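Local coordinates for tetratricopeptide repeat domain protein (Salinibacter ruber, PDB 3MA5) that is of unknown function but carries tetratricopeptide repeats, helical-hairpin modules that in relatives commonly serve as protein-binding scaffolds, at residues 75-78 with 79-83. Sequence-based numbering, arbitrary orientation.
Sequences GTQK and DLSEL
Leu80 N donates to Thr76 O at 2.8 Å, and this i to i+4 bond closes the first turn of helix 77-91, with Thr76 at the N-cap position. In this tetratricopeptide repeat domain, helix 77-91 packs against helix 57-74. Two more bonds carry the pattern on: Ser81 N reaches Gln77 O at 2.8 Å, and Glu82 N reaches Lys78 O at 3.2 Å. Thr76 provides no side-chain cap.

Asp79 is the third residue of the helix, still in its first turn, its CB 3.2 Å from Thr76 O. The carboxylate lies beside that turn, where the N-terminal end of the helix dipole would be expected to suit a negative charge. From the preceding residue, Lys78 leaves with an extended start and then bends at its last two torsions (chi3 86°, chi4 -80°), which carries the ammonium back to Asp79. The resulting salt bridge, Lys78 NZ to Asp79 OD2 at 3.7 Å, is long and lies on the surface. An asparagine here, lacking the charge, would probably leave the Lys78 ammonium without its acidic mate and the helix start with less to balance its dipole.

Next to this, the Leu80 side chain touches Ile68 and Arg72 of helix 57-74, and Leu83, three residues on, meets Ile68 and Ala71 of the same helix. The Gln77 chain bends at chi2, bringing its NE2 to 3.9 Å from Leu80 CD2. Gln77 O takes two donors from the same residue: Ser81 N approaches from one face of the carbonyl plane, while Ser81 OG, 2.9 Å away, comes in from the opposite face, 37° out of that plane.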
ATOM      1  N   GLY A  75      -5.137 -10.045   8.058  1.00 81.85           N
ATOM      2  CA  GLY A  75      -5.071  -8.701   8.588  1.00 77.92           C
ATOM      3  C   GLY A  75      -6.030  -8.466   9.718  1.00 73.56           C
ATOM      4  O   GLY A  75      -6.599  -9.402  10.247  1.00 75.23           O
ATOM      5  N   THR A  76      -6.209  -7.194  10.057  1.00 73.99           N
ATOM      6  CA  THR A  76      -7.069  -6.755  11.140  1.00 70.46           C
ATOM      7  C   THR A  76      -8.138  -5.814  10.584  1.00 69.32           C
ATOM      8  O   THR A  76      -7.904  -5.140   9.592  1.00 77.55           O
ATOM      9  CB  THR A  76      -6.198  -6.037  12.216  1.00 71.21           C
ATOM     10  OG1 THR A  76      -7.015  -5.607  13.307  1.00 90.65           O
ATOM     11  CG2 THR A  76      -5.517  -4.819  11.633  1.00 76.50           C
ATOM     12  N   GLN A  77      -9.314  -5.773  11.211  1.00 76.64           N
ATOM     13  CA  GLN A  77     -10.414  -4.908  10.753  1.00 70.79           C
ATOM     14  C   GLN A  77      -9.952  -3.487  10.447  1.00 74.58           C
ATOM     15  O   GLN A  77     -10.391  -2.880   9.480  1.00 76.97           O
ATOM     16  CB  GLN A  77     -11.551  -4.875  11.782  1.00 75.51           C
ATOM     17  CG  GLN A  77     -12.929  -5.219  11.180  1.00 84.87           C
ATOM     18  CD  GLN A  77     -13.490  -4.135  10.232  1.00 95.18           C
ATOM     19  OE1 GLN A  77     -14.187  -3.196  10.660  1.00 93.31           O
ATOM     20  NE2 GLN A  77     -13.181  -4.264   8.938  1.00 82.10           N
ATOM     21  N   LYS A  78      -9.071  -2.947  11.275  1.00 74.68           N
ATOM     22  CA  LYS A  78      -8.521  -1.621  11.021  1.00 72.46           C
ATOM     23  C   LYS A  78      -7.884  -1.634   9.601  1.00 76.32           C
ATOM     24  O   LYS A  78      -8.157  -0.766   8.767  1.00 69.47           O
ATOM     25  CB  LYS A  78      -7.471  -1.292  12.102  1.00 68.06           C
ATOM     26  CG  LYS A  78      -6.757   0.029  11.922  1.00 69.69           C
ATOM     27  CD  LYS A  78      -5.671   0.246  12.961  1.00 79.24           C
ATOM     28  CE  LYS A  78      -4.346  -0.359  12.577  1.00 83.71           C
ATOM     29  NZ  LYS A  78      -4.283  -1.819  12.831  1.00 90.70           N
ATOM     30  N   ASP A  79      -7.054  -2.637   9.327  1.00 75.08           N
ATOM     31  CA  ASP A  79      -6.404  -2.752   8.024  1.00 75.84           C
ATOM     32  C   ASP A  79      -7.393  -2.962   6.891  1.00 72.72           C
ATOM     33  O   ASP A  79      -7.311  -2.284   5.852  1.00 75.07           O
ATOM     34  CB  ASP A  79      -5.396  -3.893   8.052  1.00 73.78           C
ATOM     35  CG  ASP A  79      -4.247  -3.609   8.990  1.00 84.93           C
ATOM     36  OD1 ASP A  79      -3.641  -4.579   9.507  1.00 86.44           O
ATOM     37  OD2 ASP A  79      -3.946  -2.411   9.197  1.00 86.77           O
ATOM     38  N   LEU A  80      -8.323  -3.897   7.091  1.00 63.83           N
ATOM     39  CA  LEU A  80      -9.328  -4.180   6.077  1.00 64.40           C
ATOM     40  C   LEU A  80     -10.139  -2.946   5.754  1.00 66.55           C
ATOM     41  O   LEU A  80     -10.438  -2.679   4.596  1.00 76.16           O
ATOM     42  CB  LEU A  80     -10.280  -5.291   6.522  1.00 71.42           C
ATOM     43  CG  LEU A  80     -11.449  -5.552   5.552  1.00 76.84           C
ATOM     44  CD1 LEU A  80     -10.906  -5.875   4.164  1.00 71.13           C
ATOM     45  CD2 LEU A  80     -12.308  -6.681   6.054  1.00 70.61           C
ATOM     46  N   SER A  81     -10.476  -2.184   6.779  1.00 68.80           N
ATOM     47  CA  SER A  81     -11.265  -0.981   6.598  1.00 68.00           C
ATOM     48  C   SER A  81     -10.616   0.130   5.790  1.00 70.40           C
ATOM     49  O   SER A  81     -11.241   0.686   4.891  1.00 72.42           O
ATOM     50  CB  SER A  81     -11.663  -0.403   7.949  1.00 67.06           C
ATOM     51  OG  SER A  81     -12.608  -1.216   8.600  1.00 77.04           O
ATOM     52  N   GLU A  82      -9.374   0.473   6.113  1.00 69.20           N
ATOM     53  CA  GLU A  82      -8.712   1.565   5.410  1.00 67.92           C
ATOM     54  C   GLU A  82      -8.544   1.300   3.920  1.00 74.00           C
ATOM     55  O   GLU A  82      -8.656   2.217   3.114  1.00 72.31           O
ATOM     56  CB  GLU A  82      -7.367   1.890   6.082  1.00 68.73           C
ATOM     57  CG  GLU A  82      -7.514   2.700   7.383  1.00 75.65           C
ATOM     58  CD  GLU A  82      -8.150   4.061   7.152  1.00 77.18           C
ATOM     59  OE1 GLU A  82      -9.319   4.248   7.554  1.00 77.32           O
ATOM     60  OE2 GLU A  82      -7.479   4.936   6.557  1.00 80.97           O
ATOM     61  N   LEU A  83      -8.296   0.036   3.579  1.00 76.43           N
ATOM     62  CA  LEU A  83      -8.133  -0.431   2.206  1.00 68.27           C
ATOM     63  C   LEU A  83      -9.478  -0.330   1.484  1.00 71.17           C
ATOM     64  O   LEU A  83      -9.585   0.255   0.416  1.00 69.78           O
ATOM     65  CB  LEU A  83      -7.679  -1.887   2.235  1.00 60.11           C
ATOM     66  CG  LEU A  83      -6.210  -2.180   2.509  1.00 66.30           C
ATOM     67  CD1 LEU A  83      -6.019  -3.626   2.875  1.00 60.95           C
ATOM     68  CD2 LEU A  83      -5.417  -1.827   1.277  1.00 55.60           C
TER